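Local coordinates for protein thin, isoform D (Drosophila melanogaster, PDB 6D69) that probably acts as a zinc-binding, RING-type ubiquitin ligase, of which this chain is the C-terminal NHL-repeat beta-propeller domain, at residues Asp204-Arg209 / Phe233-Gly238; Trp47-Ala52 / Cys94-Ala99. All coordinates share one frame; numbering follows the deposited sequence.

How the contacts relate
Both contacts join consecutive NHL repeats, but at different depths of the propeller. Contact 2 is buried nearer the middle of the chain, where the starts of two innermost strands, at 47-52 and 94-99, run side by side in the same direction; small residues, one valine and the aliphatic part of an arginine meet there, with backbone atoms making most of the touches. Contact 1 lies farther out and is partly buried. Its segment 233-238 also leads into an innermost strand, yet the partner is the loop 204-209 of the preceding repeat, and histidine, serine, arginine and aromatic side chains replace the small ones. The centres of contact 1 and contact 2 are about 17 Å apart.

Contact 1 (Asp204-Arg209 / Phe233-Gly238); sequences DSNNHR and FKFPRG
His208 meets Phe235 in two ways. Its ND1 accepts the backbone N-H of Phe235 at 3.0 Å, in the plane of the imidazole and nearly straight at 160°, which suits an imidazole with no proton on ND1. The same ring sets CE1 over the centre of the Phe235 phenyl, 3.4 Å from CZ, in an edge-to-face pair whose planes stand 80° apart. Replacing His208 by an alanine is likely to leave the Phe235 amide without this acceptor and the phenyl face without its edge-on partner. The rim of that phenyl faces oxygen instead: Asn206 OD1 lies in the ring plane, 3.4 Å from CE1 of Phe235.

Ser205 receives the other polar bond across the contact. Its hydroxyl swings opposite the backbone N (chi1 173°) and thereby reaches the edge of the Arg237 guanidinium, where NH1 donates to Ser205 OG at 2.6 Å. A water bridges the same two segments, donating to Asn206 OD1 and accepting from Arg237 NH2. Next to Arg237 in the chain, Pro236, which has no N-H to satisfy, packs its CD 3.4 Å from Ser205 O.

Segment 204-209, D-x-x-N-H-R, is a sequence that recurs with little change from one NHL repeat to the next; here it turns between two strands of one propeller blade and docks on the start of the innermost strand of the following blade.

The turn is braced by its own backbone, His208 N bonding to Ser205 O. Asp204 turns away from the other segment, and its OD2 takes both Asn207 ND2 and, in a salt bridge of 3.0 Å, Arg209 NH1. Its OD1 accepts from the backbone N of Glu187, whose carboxylate in turn receives Asn206 ND2.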
ATOM      1  N   ASP A 204      -6.637   3.248   8.907  1.00 35.14           N
ATOM      2  CA  ASP A 204      -6.430   3.511  10.321  1.00 39.54           C
ATOM      3  C   ASP A 204      -6.711   2.200  11.051  1.00 39.69           C
ATOM      4  O   ASP A 204      -7.811   1.952  11.535  1.00 42.73           O
ATOM      5  CB  ASP A 204      -7.361   4.643  10.749  1.00 38.59           C
ATOM      6  CG  ASP A 204      -7.122   5.097  12.170  1.00 38.65           C
ATOM      7  OD1 ASP A 204      -6.104   4.639  12.767  1.00 35.95           O
ATOM      8  OD2 ASP A 204      -7.955   5.908  12.649  1.00 33.26           O
ATOM      9  N   SER A 205      -5.684   1.349  11.111  1.00 34.82           N
ATOM     10  CA  SER A 205      -5.877  -0.073  11.406  1.00 38.98           C
ATOM     11  C   SER A 205      -6.738  -0.326  12.640  1.00 35.18           C
ATOM     12  O   SER A 205      -7.739  -1.045  12.579  1.00 32.31           O
ATOM     13  CB  SER A 205      -4.522  -0.756  11.592  1.00 37.19           C
ATOM     14  OG  SER A 205      -4.699  -2.089  12.043  1.00 34.67           O
ATOM     15  N   ASN A 206      -6.302   0.175  13.791  1.00 37.90           N
ATOM     16  CA  ASN A 206      -6.914  -0.220  15.042  1.00 38.30           C
ATOM     17  C   ASN A 206      -8.209   0.547  15.317  1.00 40.82           C
ATOM     18  O   ASN A 206      -9.044   0.069  16.097  1.00 41.66           O
ATOM     19  CB  ASN A 206      -5.865  -0.065  16.153  1.00 31.82           C
ATOM     20  CG  ASN A 206      -4.819  -1.196  16.127  1.00 39.76           C
ATOM     21  OD1 ASN A 206      -4.796  -2.017  15.209  1.00 39.99           O
ATOM     22  ND2 ASN A 206      -3.949  -1.234  17.133  1.00 42.29           N
ATOM     23  N   ASN A 207      -8.427   1.679  14.651  1.00 37.25           N
ATOM     24  CA  ASN A 207      -9.723   2.344  14.682  1.00 31.88           C
ATOM     25  C   ASN A 207     -10.711   1.796  13.656  1.00 32.85           C
ATOM     26  O   ASN A 207     -11.809   2.344  13.530  1.00 35.29           O
ATOM     27  CB  ASN A 207      -9.549   3.851  14.471  1.00 30.16           C
ATOM     28  CG  ASN A 207      -9.078   4.568  15.717  1.00 35.66           C
ATOM     29  OD1 ASN A 207      -9.715   4.477  16.755  1.00 43.21           O
ATOM     30  ND2 ASN A 207      -7.974   5.297  15.620  1.00 30.94           N
ATOM     31  N   HIS A 208     -10.341   0.761  12.899  1.00 33.13           N
ATOM     32  CA  HIS A 208     -11.248   0.037  11.993  1.00 37.31           C
ATOM     33  C   HIS A 208     -12.045   0.967  11.077  1.00 38.08           C
ATOM     34  O   HIS A 208     -13.275   0.881  10.997  1.00 31.64           O
ATOM     35  CB  HIS A 208     -12.193  -0.850  12.794  1.00 37.48           C
ATOM     36  CG  HIS A 208     -11.480  -1.663  13.814  1.00 37.95           C
ATOM     37  ND1 HIS A 208     -10.677  -2.731  13.483  1.00 36.36           N
ATOM     38  CD2 HIS A 208     -11.382  -1.513  15.153  1.00 38.47           C
ATOM     39  CE1 HIS A 208     -10.142  -3.228  14.582  1.00 34.58           C
ATOM     40  NE2 HIS A 208     -10.555  -2.507  15.610  1.00 38.39           N
ATOM     41  N   ARG A 209     -11.314   1.807  10.335  1.00 33.21           N
ATOM     42  CA  ARG A 209     -11.856   2.936   9.590  1.00 35.20           C
ATOM     43  C   ARG A 209     -10.809   3.367   8.578  1.00 36.22           C
ATOM     44  O   ARG A 209      -9.611   3.155   8.776  1.00 35.17           O
ATOM     45  CB  ARG A 209     -12.218   4.147  10.505  1.00 33.79           C
ATOM     46  CG  ARG A 209     -11.033   4.701  11.321  1.00 37.15           C
ATOM     47  CD  ARG A 209     -10.995   6.214  11.535  1.00 38.85           C
ATOM     48  NE  ARG A 209     -11.693   6.693  12.735  1.00 41.47           N
ATOM     49  CZ  ARG A 209     -11.167   7.464  13.694  1.00 41.39           C
ATOM     50  NH1 ARG A 209      -9.919   7.885  13.669  1.00 37.33           N
ATOM     51  NH2 ARG A 209     -11.923   7.818  14.723  1.00 57.25           N
ATOM     52  N   PHE A 233     -15.061  -2.767   8.866  1.00 34.86           N
ATOM     53  CA  PHE A 233     -13.703  -3.269   8.808  1.00 39.35           C
ATOM     54  C   PHE A 233     -13.311  -3.910  10.126  1.00 40.86           C
ATOM     55  O   PHE A 233     -13.790  -3.520  11.199  1.00 39.29           O
ATOM     56  CB  PHE A 233     -12.684  -2.140   8.497  1.00 40.85           C
ATOM     57  CG  PHE A 233     -12.950  -1.401   7.230  1.00 36.75           C
ATOM     58  CD1 PHE A 233     -13.100  -2.078   6.033  1.00 33.76           C
ATOM     59  CD2 PHE A 233     -13.037  -0.022   7.242  1.00 34.27           C
ATOM     60  CE1 PHE A 233     -13.318  -1.398   4.879  1.00 32.35           C
ATOM     61  CE2 PHE A 233     -13.263   0.669   6.073  1.00 32.09           C
ATOM     62  CZ  PHE A 233     -13.403  -0.027   4.897  1.00 32.80           C
ATOM     63  N   LYS A 234     -12.421  -4.895  10.016  1.00 40.34           N
ATOM     64  CA  LYS A 234     -11.645  -5.417  11.134  1.00 38.60           C
ATOM     65  C   LYS A 234     -10.184  -5.313  10.725  1.00 35.40           C
ATOM     66  O   LYS A 234      -9.702  -6.121   9.924  1.00 32.60           O
ATOM     67  CB  LYS A 234     -12.002  -6.863  11.442  1.00 40.25           C
ATOM     68  CG  LYS A 234     -13.411  -7.133  11.784  1.00 46.57           C
ATOM     69  CD  LYS A 234     -13.816  -6.570  13.102  1.00 47.31           C
ATOM     70  CE  LYS A 234     -15.218  -7.131  13.402  1.00 70.50           C
ATOM     71  NZ  LYS A 234     -15.917  -6.559  14.601  1.00 81.49           N
ATOM     72  N   PHE A 235      -9.497  -4.309  11.253  1.00 36.62           N
ATOM     73  CA  PHE A 235      -8.070  -4.102  11.039  1.00 31.73           C
ATOM     74  C   PHE A 235      -7.724  -3.921   9.568  1.00 35.37           C
ATOM     75  O   PHE A 235      -6.946  -4.695   9.001  1.00 36.15           O
ATOM     76  CB  PHE A 235      -7.303  -5.264  11.654  1.00 37.25           C
ATOM     77  CG  PHE A 235      -7.511  -5.369  13.136  1.00 38.23           C
ATOM     78  CD1 PHE A 235      -6.861  -4.487  14.007  1.00 33.53           C
ATOM     79  CD2 PHE A 235      -8.396  -6.298  13.663  1.00 33.86           C
ATOM     80  CE1 PHE A 235      -7.071  -4.554  15.367  1.00 31.73           C
ATOM     81  CE2 PHE A 235      -8.607  -6.352  15.027  1.00 30.85           C
ATOM     82  CZ  PHE A 235      -7.942  -5.489  15.868  1.00 30.30           C
ATOM     83  N   PRO A 236      -8.250  -2.882   8.926  1.00 37.27           N
ATOM     84  CA  PRO A 236      -7.885  -2.631   7.532  1.00 36.61           C
ATOM     85  C   PRO A 236      -6.378  -2.557   7.339  1.00 35.27           C
ATOM     86  O   PRO A 236      -5.655  -1.931   8.121  1.00 33.84           O
ATOM     87  CB  PRO A 236      -8.543  -1.283   7.226  1.00 37.43           C
ATOM     88  CG  PRO A 236      -8.713  -0.613   8.595  1.00 37.37           C
ATOM     89  CD  PRO A 236      -9.028  -1.767   9.507  1.00 34.80           C
ATOM     90  N   ARG A 237      -5.913  -3.180   6.257  1.00 32.74           N
ATOM     91  CA  ARG A 237      -4.513  -3.069   5.869  1.00 34.97           C
ATOM     92  C   ARG A 237      -4.412  -2.264   4.566  1.00 30.55           C
ATOM     93  O   ARG A 237      -4.657  -1.063   4.597  1.00 30.93           O
ATOM     94  CB  ARG A 237      -3.865  -4.455   5.794  1.00 29.92           C
ATOM     95  CG  ARG A 237      -3.727  -5.162   7.190  1.00 33.44           C
ATOM     96  CD  ARG A 237      -2.421  -4.830   7.957  1.00 32.30           C
ATOM     97  NE  ARG A 237      -2.411  -5.270   9.345  1.00 35.72           N
ATOM     98  CZ  ARG A 237      -3.085  -4.649  10.313  1.00 38.99           C
ATOM     99  NH1 ARG A 237      -3.835  -3.598  10.046  1.00 37.21           N
ATOM    100  NH2 ARG A 237      -3.033  -5.077  11.556  1.00 36.67           N
ATOM    101  N   GLY A 238      -4.077  -2.871   3.431  1.00 31.56           N
ATOM    102  CA  GLY A 238      -3.814  -2.088   2.224  1.00 29.34           C
ATOM    103  C   GLY A 238      -5.000  -1.249   1.768  1.00 29.73           C
ATOM    104  O   GLY A 238      -6.166  -1.629   1.903  1.00 28.52           O
TER
HETATM  105  O   HOH W   1      -3.467  -4.071  14.279  1.00 35.57           O

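Contact 2 (Trp47-Ala52 / Cys94-Ala99); sequences WPRGLA and CLAGVA
Val98 places CG1 between its backbone N and carbonyl carbon (chi1 61°), and this methyl is the one that reaches the other strand, lying 3.8 Å from Gly50 O and 4.3 Å from Ala52 CB. Arg49 holds CG anti to its carbonyl carbon (chi1 -64°) and then runs extended to NE, so the aliphatic part passes by Ala96, with CB of Arg49 3.8 Å from Ala96 O and its CD 4.3 Å from Ala96 CB. A long side chain suits this place: its methylenes cover the apolar alanine while the guanidinium travels on to a salt bridge with Glu284.

Small residues let the two backbones come near each other. The CA atoms of Gly50 and Gly97 lie 4.5 Å apart, and Gly50 N is 2.6 Å from Ala96 O. Having no side chain, Gly50 lets its backbone lie close to Ala96 and Val98. Further along, Ala52 points its methyl toward the other segment, 3.7 Å from Val98 O; a small apolar group suits this close approach.

Residues 49-52 and 96-99 run in the same direction, within 1° end to end, yet they open separate sheets: these are innermost strands of adjacent blades, lining the central axis of the six-bladed propeller side by side. Each pairs within its own blade, Gly50 and Ala52 with Ala62 and Val60 of strand 59-63, and Gly97 with Ala109 of strand 106-110. Val98 also leans on Val60 and Ala62 of strand 59-63, while Leu51, turned away, packs on Leu295 and Cys297 of strand 294-298.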
ATOM      1  N   TRP A  47       7.306 -13.384   2.878  1.00 29.45           N
ATOM      2  CA  TRP A  47       6.088 -12.926   3.566  1.00 32.18           C
ATOM      3  C   TRP A  47       5.803 -11.548   3.021  1.00 33.32           C
ATOM      4  O   TRP A  47       6.179 -10.531   3.614  1.00 38.52           O
ATOM      5  CB  TRP A  47       6.192 -12.960   5.093  1.00 37.73           C
ATOM      6  CG  TRP A  47       5.871 -14.308   5.750  1.00 41.56           C
ATOM      7  CD1 TRP A  47       4.648 -14.982   5.781  1.00 39.23           C
ATOM      8  CD2 TRP A  47       6.781 -15.118   6.495  1.00 41.33           C
ATOM      9  NE1 TRP A  47       4.777 -16.165   6.484  1.00 34.30           N
ATOM     10  CE2 TRP A  47       6.074 -16.268   6.933  1.00 39.64           C
ATOM     11  CE3 TRP A  47       8.130 -14.997   6.814  1.00 41.06           C
ATOM     12  CZ2 TRP A  47       6.689 -17.276   7.667  1.00 40.83           C
ATOM     13  CZ3 TRP A  47       8.738 -16.002   7.548  1.00 38.68           C
ATOM     14  CH2 TRP A  47       8.023 -17.123   7.956  1.00 42.49           C
ATOM     15  N   PRO A  48       5.189 -11.476   1.849  1.00 34.37           N
ATOM     16  CA  PRO A  48       5.127 -10.191   1.158  1.00 35.66           C
ATOM     17  C   PRO A  48       4.160  -9.266   1.855  1.00 32.96           C
ATOM     18  O   PRO A  48       3.102  -9.694   2.324  1.00 30.59           O
ATOM     19  CB  PRO A  48       4.655 -10.569  -0.246  1.00 31.00           C
ATOM     20  CG  PRO A  48       3.835 -11.770  -0.051  1.00 29.82           C
ATOM     21  CD  PRO A  48       4.562 -12.546   1.044  1.00 31.27           C
ATOM     22  N   ARG A  49       4.532  -7.987   1.909  1.00 29.45           N
ATOM     23  CA  ARG A  49       3.643  -7.003   2.498  1.00 33.18           C
ATOM     24  C   ARG A  49       3.167  -5.935   1.511  1.00 30.90           C
ATOM     25  O   ARG A  49       2.037  -6.023   1.019  1.00 27.02           O
ATOM     26  CB  ARG A  49       4.328  -6.409   3.724  1.00 35.04           C
ATOM     27  CG  ARG A  49       4.560  -7.505   4.827  1.00 33.15           C
ATOM     28  CD  ARG A  49       4.962  -6.947   6.218  1.00 40.95           C
ATOM     29  NE  ARG A  49       5.497  -7.954   7.154  1.00 44.44           N
ATOM     30  CZ  ARG A  49       4.790  -8.580   8.097  1.00 46.99           C
ATOM     31  NH1 ARG A  49       3.490  -8.324   8.262  1.00 44.66           N
ATOM     32  NH2 ARG A  49       5.393  -9.466   8.891  1.00 59.16           N
ATOM     33  N   GLY A  50       3.962  -4.906   1.224  1.00 33.81           N
ATOM     34  CA  GLY A  50       3.490  -3.847   0.313  1.00 32.15           C
ATOM     35  C   GLY A  50       3.492  -4.262  -1.164  1.00 32.30           C
ATOM     36  O   GLY A  50       4.356  -5.009  -1.623  1.00 30.65           O
ATOM     37  N   LEU A  51       2.511  -3.766  -1.920  1.00 25.45           N
ATOM     38  CA  LEU A  51       2.663  -3.788  -3.360  1.00 35.97           C
ATOM     39  C   LEU A  51       2.099  -2.506  -3.945  1.00 31.43           C
ATOM     40  O   LEU A  51       1.275  -1.827  -3.346  1.00 29.78           O
ATOM     41  CB  LEU A  51       2.032  -5.046  -4.023  1.00 35.98           C
ATOM     42  CG  LEU A  51       0.551  -5.332  -3.921  1.00 28.45           C
ATOM     43  CD1 LEU A  51      -0.197  -4.465  -4.755  1.00 42.07           C
ATOM     44  CD2 LEU A  51       0.279  -6.716  -4.437  1.00 24.91           C
ATOM     45  N   ALA A  52       2.570  -2.210  -5.150  1.00 28.48           N
ATOM     46  CA  ALA A  52       2.276  -0.991  -5.867  1.00 30.74           C
ATOM     47  C   ALA A  52       2.211  -1.308  -7.358  1.00 29.84           C
ATOM     48  O   ALA A  52       2.699  -2.345  -7.815  1.00 29.21           O
ATOM     49  CB  ALA A  52       3.347   0.075  -5.559  1.00 23.63           C
ATOM     50  N   CYS A  94      13.500  -5.137   7.044  1.00 35.26           N
ATOM     51  CA  CYS A  94      12.290  -5.939   6.776  1.00 47.57           C
ATOM     52  C   CYS A  94      11.215  -5.022   6.177  1.00 47.04           C
ATOM     53  O   CYS A  94      10.190  -4.711   6.788  1.00 47.50           O
ATOM     54  CB  CYS A  94      11.820  -6.711   8.033  1.00 44.71           C
ATOM     55  SG  CYS A  94      10.846  -8.254   7.699  1.00 59.78           S
ATOM     56  N   LEU A  95      11.448  -4.641   4.923  1.00 41.59           N
ATOM     57  CA  LEU A  95      10.664  -3.591   4.290  1.00 42.27           C
ATOM     58  C   LEU A  95       9.202  -3.982   4.177  1.00 38.13           C
ATOM     59  O   LEU A  95       8.860  -5.155   4.007  1.00 36.05           O
ATOM     60  CB  LEU A  95      11.237  -3.259   2.899  1.00 46.53           C
ATOM     61  CG  LEU A  95      11.395  -4.289   1.764  1.00 40.14           C
ATOM     62  CD1 LEU A  95      10.119  -4.505   1.145  1.00 45.53           C
ATOM     63  CD2 LEU A  95      12.309  -3.778   0.663  1.00 40.27           C
ATOM     64  N   ALA A  96       8.340  -2.998   4.291  1.00 35.09           N
ATOM     65  CA  ALA A  96       6.918  -3.258   4.186  1.00 39.38           C
ATOM     66  C   ALA A  96       6.225  -2.497   3.068  1.00 38.39           C
ATOM     67  O   ALA A  96       5.371  -3.058   2.384  1.00 42.97           O
ATOM     68  CB  ALA A  96       6.266  -2.901   5.495  1.00 38.85           C
ATOM     69  N   GLY A  97       6.543  -1.228   2.886  1.00 35.31           N
ATOM     70  CA  GLY A  97       5.839  -0.374   1.951  1.00 35.62           C
ATOM     71  C   GLY A  97       6.706  -0.079   0.743  1.00 35.45           C
ATOM     72  O   GLY A  97       7.933  -0.026   0.839  1.00 32.41           O
ATOM     73  N   VAL A  98       6.054   0.105  -0.401  1.00 35.43           N
ATOM     74  CA  VAL A  98       6.742   0.438  -1.633  1.00 29.73           C
ATOM     75  C   VAL A  98       5.828   1.288  -2.497  1.00 31.06           C
ATOM     76  O   VAL A  98       4.599   1.287  -2.344  1.00 25.87           O
ATOM     77  CB  VAL A  98       7.211  -0.833  -2.360  1.00 29.81           C
ATOM     78  CG1 VAL A  98       6.013  -1.718  -2.731  1.00 28.34           C
ATOM     79  CG2 VAL A  98       8.048  -0.476  -3.548  1.00 28.24           C
ATOM     80  N   ALA A  99       6.452   2.057  -3.385  1.00 30.15           N
ATOM     81  CA  ALA A  99       5.727   2.952  -4.260  1.00 29.52           C
ATOM     82  C   ALA A  99       6.641   3.356  -5.405  1.00 33.26           C
ATOM     83  O   ALA A  99       7.863   3.171  -5.351  1.00 29.60           O
ATOM     84  CB  ALA A  99       5.228   4.175  -3.497  1.00 30.35           C
TER